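Local coordinates for protein glycinin A3B4 subunit (Glycine max, PDB 2D5F) that probably serves as a seed storage protein, an 11S globulin of the cupin family that assembles into hexamers in soybean, at residues R161-H173 / E200-H211. Numbering follows the deposited sequence.
Sequences RVFYLAGNPDIEH and EGGSVLSGFSKH
Val204 and Tyr164 join two mostly irregular strips of chain in a buried loop-to-loop contact at the margin of the N-terminal cupin barrel, where 200-211 runs past the short strand 163-164 and the turn after it. It is a worked example of backbone recognition bridged by water: one direct hydrogen bond crosses, Val204 N to Tyr164 O (2.8 Å, 165° at the hydrogen). Water 1 links Tyr164 N to Gly202 O, and water 2 passes from Ser203 N to Gly167 O. The methyls of Val204 straddle Tyr164 O: CG1, anti to its own carbonyl carbon (chi1 -63°), meets the edge of the Phe163 ring in plane at CD2 (3.9 Å), while CG2 reaches Leu165 CD2. Ser203 lays CB against Gly167 O (3.3 Å) and turns OG back to accept from Ser206 N, an ST motif. Further along, Pro169 sets CG and CD against the Gly202 backbone, CD lying 3.9 Å from Gly202 C, and Pro169 O receives a CA-H...O contact from Gly201 CA (3.1 Å), an approach that the lack of a side chain at Gly201 allows. Replacing Pro169 by glycine would probably open a gap beside Gly202 and let the backbone that presents this carbonyl flex. Tyr164 leads its ring away from 200-211, its hydroxyl hydrogen-bonded to His58, a carbonate-pocket residue. With Leu165 O bonded to Tyr471 of a neighbouring subunit and Leu205 packed on that subunit's Ile455, the pairing belongs to the edge of a cupin beta-barrel at a subunit interface of an 11S globulin.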
ATOM      1  N   ARG B 161      27.986  14.117   1.139  1.00 23.89           N
ATOM      2  CA  ARG B 161      27.946  15.448   1.739  1.00 25.84           C
ATOM      3  C   ARG B 161      27.584  15.332   3.206  1.00 29.15           C
ATOM      4  O   ARG B 161      26.716  14.542   3.565  1.00 23.17           O
ATOM      5  CB  ARG B 161      26.871  16.324   1.080  1.00 21.28           C
ATOM      6  CG  ARG B 161      27.088  16.740  -0.362  1.00 21.97           C
ATOM      7  CD  ARG B 161      25.940  17.654  -0.774  1.00 21.82           C
ATOM      8  NE  ARG B 161      26.174  18.362  -2.031  1.00 28.36           N
ATOM      9  CZ  ARG B 161      26.171  17.790  -3.231  1.00 26.72           C
ATOM     10  NH1 ARG B 161      26.395  18.524  -4.314  1.00 22.22           N
ATOM     11  NH2 ARG B 161      25.942  16.486  -3.348  1.00 29.56           N
ATOM     12  N   VAL B 162      28.231  16.141   4.042  1.00 21.70           N
ATOM     13  CA  VAL B 162      27.944  16.152   5.471  1.00 27.28           C
ATOM     14  C   VAL B 162      27.691  17.591   5.916  1.00 26.55           C
ATOM     15  O   VAL B 162      28.574  18.449   5.825  1.00 21.57           O
ATOM     16  CB  VAL B 162      29.113  15.576   6.305  1.00 28.91           C
ATOM     17  CG1 VAL B 162      28.697  15.479   7.780  1.00 28.91           C
ATOM     18  CG2 VAL B 162      29.501  14.205   5.784  1.00 29.10           C
ATOM     19  N   PHE B 163      26.473  17.858   6.375  1.00 22.76           N
ATOM     20  CA  PHE B 163      26.111  19.189   6.841  1.00 21.24           C
ATOM     21  C   PHE B 163      26.248  19.230   8.361  1.00 22.14           C
ATOM     22  O   PHE B 163      25.435  18.643   9.075  1.00 19.69           O
ATOM     23  CB  PHE B 163      24.665  19.531   6.448  1.00 17.91           C
ATOM     24  CG  PHE B 163      24.445  19.666   4.963  1.00 16.55           C
ATOM     25  CD1 PHE B 163      24.459  18.544   4.133  1.00 18.81           C
ATOM     26  CD2 PHE B 163      24.237  20.919   4.392  1.00 16.40           C
ATOM     27  CE1 PHE B 163      24.270  18.672   2.754  1.00 20.80           C
ATOM     28  CE2 PHE B 163      24.046  21.058   3.014  1.00 20.88           C
ATOM     29  CZ  PHE B 163      24.062  19.934   2.193  1.00 16.85           C
ATOM     30  N   TYR B 164      27.279  19.907   8.865  1.00 20.98           N
ATOM     31  CA  TYR B 164      27.451  19.985  10.311  1.00 22.30           C
ATOM     32  C   TYR B 164      26.672  21.149  10.895  1.00 20.11           C
ATOM     33  O   TYR B 164      26.666  22.248  10.338  1.00 24.85           O
ATOM     34  CB  TYR B 164      28.936  20.108  10.697  1.00 21.80           C
ATOM     35  CG  TYR B 164      29.643  18.776  10.783  1.00 23.44           C
ATOM     36  CD1 TYR B 164      30.377  18.278   9.705  1.00 18.89           C
ATOM     37  CD2 TYR B 164      29.519  17.977  11.924  1.00 18.78           C
ATOM     38  CE1 TYR B 164      30.969  17.010   9.761  1.00 21.86           C
ATOM     39  CE2 TYR B 164      30.099  16.718  11.987  1.00 16.20           C
ATOM     40  CZ  TYR B 164      30.819  16.237  10.906  1.00 17.22           C
ATOM     41  OH  TYR B 164      31.367  14.979  10.970  1.00 20.41           O
ATOM     42  N   LEU B 165      25.993  20.890  12.005  1.00 16.17           N
ATOM     43  CA  LEU B 165      25.223  21.919  12.683  1.00 20.96           C
ATOM     44  C   LEU B 165      26.103  22.647  13.698  1.00 20.31           C
ATOM     45  O   LEU B 165      25.752  23.723  14.180  1.00 24.96           O
ATOM     46  CB  LEU B 165      24.022  21.288  13.393  1.00 24.07           C
ATOM     47  CG  LEU B 165      22.854  20.882  12.491  1.00 23.37           C
ATOM     48  CD1 LEU B 165      21.971  19.884  13.196  1.00 20.49           C
ATOM     49  CD2 LEU B 165      22.072  22.122  12.105  1.00 16.75           C
ATOM     50  N   ALA B 166      27.247  22.055  14.021  1.00 24.46           N
ATOM     51  CA  ALA B 166      28.163  22.652  14.990  1.00 26.41           C
ATOM     52  C   ALA B 166      29.618  22.325  14.694  1.00 25.23           C
ATOM     53  O   ALA B 166      29.921  21.426  13.911  1.00 27.51           O
ATOM     54  CB  ALA B 166      27.813  22.180  16.403  1.00 24.50           C
ATOM     55  N   GLY B 167      30.511  23.069  15.336  1.00 25.96           N
ATOM     56  CA  GLY B 167      31.933  22.855  15.165  1.00 26.42           C
ATOM     57  C   GLY B 167      32.530  23.444  13.903  1.00 28.84           C
ATOM     58  O   GLY B 167      31.859  24.119  13.122  1.00 28.56           O
ATOM     59  N   ASN B 168      33.822  23.195  13.729  1.00 26.46           N
ATOM     60  CA  ASN B 168      34.562  23.642  12.561  1.00 29.27           C
ATOM     61  C   ASN B 168      35.230  22.382  12.027  1.00 32.08           C
ATOM     62  O   ASN B 168      36.381  22.081  12.353  1.00 27.53           O
ATOM     63  CB  ASN B 168      35.616  24.670  12.950  1.00 30.12           C
ATOM     64  CG  ASN B 168      36.517  25.023  11.797  1.00 39.17           C
ATOM     65  OD1 ASN B 168      36.052  25.208  10.672  1.00 34.78           O
ATOM     66  ND2 ASN B 168      37.816  25.121  12.064  1.00 48.18           N
ATOM     67  N   PRO B 169      34.505  21.626  11.190  1.00 30.82           N
ATOM     68  CA  PRO B 169      35.014  20.381  10.615  1.00 25.58           C
ATOM     69  C   PRO B 169      35.972  20.520   9.453  1.00 26.31           C
ATOM     70  O   PRO B 169      36.061  21.567   8.824  1.00 30.96           O
ATOM     71  CB  PRO B 169      33.737  19.674  10.185  1.00 34.09           C
ATOM     72  CG  PRO B 169      32.921  20.834   9.642  1.00 25.46           C
ATOM     73  CD  PRO B 169      33.127  21.897  10.726  1.00 23.07           C
ATOM     74  N   ASP B 170      36.695  19.442   9.186  1.00 25.74           N
ATOM     75  CA  ASP B 170      37.592  19.375   8.044  1.00 25.81           C
ATOM     76  C   ASP B 170      36.773  18.552   7.040  1.00 33.73           C
ATOM     77  O   ASP B 170      35.848  17.834   7.436  1.00 25.61           O
ATOM     78  CB  ASP B 170      38.875  18.621   8.400  1.00 23.84           C
ATOM     79  CG  ASP B 170      39.906  19.501   9.098  1.00 33.32           C
ATOM     80  OD1 ASP B 170      40.958  18.964   9.497  1.00 30.64           O
ATOM     81  OD2 ASP B 170      39.672  20.723   9.240  1.00 27.60           O
ATOM     82  N   ILE B 171      37.098  18.652   5.756  1.00 32.94           N
ATOM     83  CA  ILE B 171      36.375  17.900   4.732  1.00 32.46           C
ATOM     84  C   ILE B 171      36.597  16.406   4.957  1.00 31.43           C
ATOM     85  O   ILE B 171      37.732  15.963   5.146  1.00 28.98           O
ATOM     86  CB  ILE B 171      36.874  18.265   3.321  1.00 38.34           C
ATOM     87  CG1 ILE B 171      36.723  19.770   3.088  1.00 40.86           C
ATOM     88  CG2 ILE B 171      36.076  17.497   2.266  1.00 38.92           C
ATOM     89  CD1 ILE B 171      35.288  20.247   3.082  1.00 52.01           C
ATOM     90  N   GLU B 172      35.520  15.626   4.939  1.00 23.90           N
ATOM     91  CA  GLU B 172      35.644  14.188   5.153  1.00 24.11           C
ATOM     92  C   GLU B 172      35.797  13.431   3.840  1.00 22.43           C
ATOM     93  O   GLU B 172      36.364  12.338   3.804  1.00 26.63           O
ATOM     94  CB  GLU B 172      34.438  13.668   5.942  1.00 27.38           C
ATOM     95  CG  GLU B 172      34.340  14.306   7.311  1.00 24.54           C
ATOM     96  CD  GLU B 172      33.124  13.878   8.106  1.00 24.84           C
ATOM     97  OE1 GLU B 172      32.876  14.496   9.157  1.00 25.67           O
ATOM     98  OE2 GLU B 172      32.422  12.928   7.696  1.00 28.07           O
ATOM     99  N   HIS B 173      35.292  14.020   2.762  1.00 27.03           N
ATOM    100  CA  HIS B 173      35.384  13.413   1.443  1.00 26.40           C
ATOM    101  C   HIS B 173      36.020  14.448   0.532  1.00 28.87           C
ATOM    102  O   HIS B 173      35.340  15.116  -0.244  1.00 31.81           O
ATOM    103  CB  HIS B 173      33.990  13.011   0.944  1.00 24.95           C
ATOM    104  CG  HIS B 173      33.231  12.167   1.920  1.00 20.25           C
ATOM    105  ND1 HIS B 173      32.459  12.707   2.927  1.00 30.82           N
ATOM    106  CD2 HIS B 173      33.183  10.824   2.088  1.00 16.21           C
ATOM    107  CE1 HIS B 173      31.970  11.732   3.676  1.00 21.54           C
ATOM    108  NE2 HIS B 173      32.397  10.580   3.188  1.00 22.67           N
ATOM    109  N   GLU B 200      38.083  24.640   2.715  1.00 51.62           N
ATOM    110  CA  GLU B 200      37.994  24.051   4.048  1.00 60.14           C
ATOM    111  C   GLU B 200      36.557  23.832   4.515  1.00 58.95           C
ATOM    112  O   GLU B 200      35.601  24.211   3.835  1.00 62.98           O
ATOM    113  CB  GLU B 200      38.737  24.924   5.058  1.00 59.57           C
ATOM    114  CG  GLU B 200      40.241  24.781   4.968  1.00 64.64           C
ATOM    115  CD  GLU B 200      40.967  25.783   5.829  1.00 68.93           C
ATOM    116  OE1 GLU B 200      40.907  26.990   5.509  1.00 74.13           O
ATOM    117  OE2 GLU B 200      41.593  25.365   6.827  1.00 73.47           O
ATOM    118  N   GLY B 201      36.414  23.217   5.684  1.00 53.88           N
ATOM    119  CA  GLY B 201      35.090  22.944   6.213  1.00 48.64           C
ATOM    120  C   GLY B 201      34.534  24.026   7.119  1.00 39.98           C
ATOM    121  O   GLY B 201      35.266  24.869   7.629  1.00 34.44           O
ATOM    122  N   GLY B 202      33.218  23.992   7.305  1.00 36.77           N
ATOM    123  CA  GLY B 202      32.539  24.950   8.160  1.00 28.28           C
ATOM    124  C   GLY B 202      31.149  24.414   8.466  1.00 26.92           C
ATOM    125  O   GLY B 202      30.603  23.644   7.677  1.00 22.82           O
ATOM    126  N   SER B 203      30.579  24.800   9.604  1.00 26.06           N
ATOM    127  CA  SER B 203      29.239  24.350   9.966  1.00 21.33           C
ATOM    128  C   SER B 203      28.240  25.164   9.152  1.00 21.86           C
ATOM    129  O   SER B 203      28.602  26.178   8.561  1.00 23.46           O
ATOM    130  CB  SER B 203      28.990  24.568  11.457  1.00 21.80           C
ATOM    131  OG  SER B 203      28.949  25.950  11.753  1.00 22.29           O
ATOM    132  N   VAL B 204      26.986  24.731   9.110  1.00 21.14           N
ATOM    133  CA  VAL B 204      25.994  25.473   8.350  1.00 18.93           C
ATOM    134  C   VAL B 204      25.688  26.791   9.045  1.00 23.80           C
ATOM    135  O   VAL B 204      25.330  27.782   8.401  1.00 20.56           O
ATOM    136  CB  VAL B 204      24.700  24.656   8.166  1.00 17.22           C
ATOM    137  CG1 VAL B 204      25.004  23.410   7.344  1.00 19.11           C
ATOM    138  CG2 VAL B 204      24.111  24.279   9.512  1.00 18.57           C
ATOM    139  N   LEU B 205      25.862  26.808  10.362  1.00 22.05           N
ATOM    140  CA  LEU B 205      25.603  28.010  11.143  1.00 26.95           C
ATOM    141  C   LEU B 205      26.677  29.077  10.919  1.00 23.19           C
ATOM    142  O   LEU B 205      26.396  30.271  11.005  1.00 25.90           O
ATOM    143  CB  LEU B 205      25.496  27.649  12.629  1.00 21.51           C
ATOM    144  CG  LEU B 205      24.097  27.728  13.257  1.00 26.57           C
ATOM    145  CD1 LEU B 205      23.047  27.294  12.264  1.00 23.90           C
ATOM    146  CD2 LEU B 205      24.046  26.868  14.508  1.00 31.02           C
ATOM    147  N   SER B 206      27.898  28.650  10.609  1.00 25.17           N
ATOM    148  CA  SER B 206      28.982  29.602  10.371  1.00 29.42           C
ATOM    149  C   SER B 206      28.753  30.381   9.075  1.00 32.43           C
ATOM    150  O   SER B 206      29.479  31.328   8.775  1.00 34.40           O
ATOM    151  CB  SER B 206      30.334  28.881  10.308  1.00 33.20           C
ATOM    152  OG  SER B 206      30.457  28.089   9.138  1.00 30.23           O
ATOM    153  N   GLY B 207      27.734  29.982   8.316  1.00 30.60           N
ATOM    154  CA  GLY B 207      27.425  30.652   7.064  1.00 25.56           C
ATOM    155  C   GLY B 207      26.515  31.855   7.247  1.00 27.12           C
ATOM    156  O   GLY B 207      26.256  32.594   6.298  1.00 26.23           O
ATOM    157  N   PHE B 208      26.030  32.042   8.471  1.00 24.67           N
ATOM    158  CA  PHE B 208      25.149  33.155   8.811  1.00 28.51           C
ATOM    159  C   PHE B 208      25.897  34.115   9.740  1.00 32.98           C
ATOM    160  O   PHE B 208      26.779  33.697  10.489  1.00 24.56           O
ATOM    161  CB  PHE B 208      23.899  32.637   9.528  1.00 25.38           C
ATOM    162  CG  PHE B 208      23.006  31.792   8.664  1.00 30.73           C
ATOM    163  CD1 PHE B 208      22.058  32.383   7.832  1.00 28.78           C
ATOM    164  CD2 PHE B 208      23.117  30.400   8.679  1.00 26.37           C
ATOM    165  CE1 PHE B 208      21.231  31.604   7.027  1.00 27.11           C
ATOM    166  CE2 PHE B 208      22.298  29.612   7.879  1.00 24.41           C
ATOM    167  CZ  PHE B 208      21.351  30.216   7.049  1.00 32.99           C
ATOM    168  N   SER B 209      25.535  35.393   9.696  1.00 25.84           N
ATOM    169  CA  SER B 209      26.174  36.397  10.545  1.00 32.03           C
ATOM    170  C   SER B 209      25.645  36.264  11.968  1.00 32.10           C
ATOM    171  O   SER B 209      24.490  35.880  12.166  1.00 28.94           O
ATOM    172  CB  SER B 209      25.859  37.799  10.029  1.00 31.96           C
ATOM    173  OG  SER B 209      24.491  38.105  10.236  1.00 33.99           O
ATOM    174  N   LYS B 210      26.473  36.590  12.960  1.00 23.59           N
ATOM    175  CA  LYS B 210      26.032  36.490  14.350  1.00 27.84           C
ATOM    176  C   LYS B 210      24.828  37.384  14.606  1.00 22.78           C
ATOM    177  O   LYS B 210      23.961  37.058  15.415  1.00 28.90           O
ATOM    178  CB  LYS B 210      27.160  36.858  15.327  1.00 31.73           C
ATOM    179  CG  LYS B 210      27.648  38.301  15.258  1.00 40.68           C
ATOM    180  CD  LYS B 210      28.709  38.570  16.339  1.00 40.83           C
ATOM    181  CE  LYS B 210      29.480  39.854  16.066  1.00 42.34           C
ATOM    182  NZ  LYS B 210      28.557  40.999  15.834  1.00 44.79           N
ATOM    183  N   HIS B 211      24.772  38.512  13.913  1.00 27.30           N
ATOM    184  CA  HIS B 211      23.658  39.427  14.089  1.00 31.44           C
ATOM    185  C   HIS B 211      22.340  38.772  13.693  1.00 33.12           C
ATOM    186  O   HIS B 211      21.341  38.886  14.408  1.00 26.53           O
ATOM    187  CB  HIS B 211      23.855  40.688  13.252  1.00 33.05           C
ATOM    188  CG  HIS B 211      22.698  41.634  13.319  1.00 45.76           C
ATOM    189  ND1 HIS B 211      21.991  42.027  12.204  1.00 44.22           N
ATOM    190  CD2 HIS B 211      22.104  42.241  14.376  1.00 43.40           C
ATOM    191  CE1 HIS B 211      21.009  42.834  12.569  1.00 47.04           C
ATOM    192  NE2 HIS B 211      21.056  42.980  13.882  1.00 46.97           N
TER
HETATM  193  O   HOH W   1      28.929  21.520   7.258  1.00 26.27           O
HETATM  194  O   HOH W   2      32.205  26.153  11.593  1.00 31.04           O
HETATM  195  O   HOH W   3      37.166  23.794   8.764  1.00 25.04           O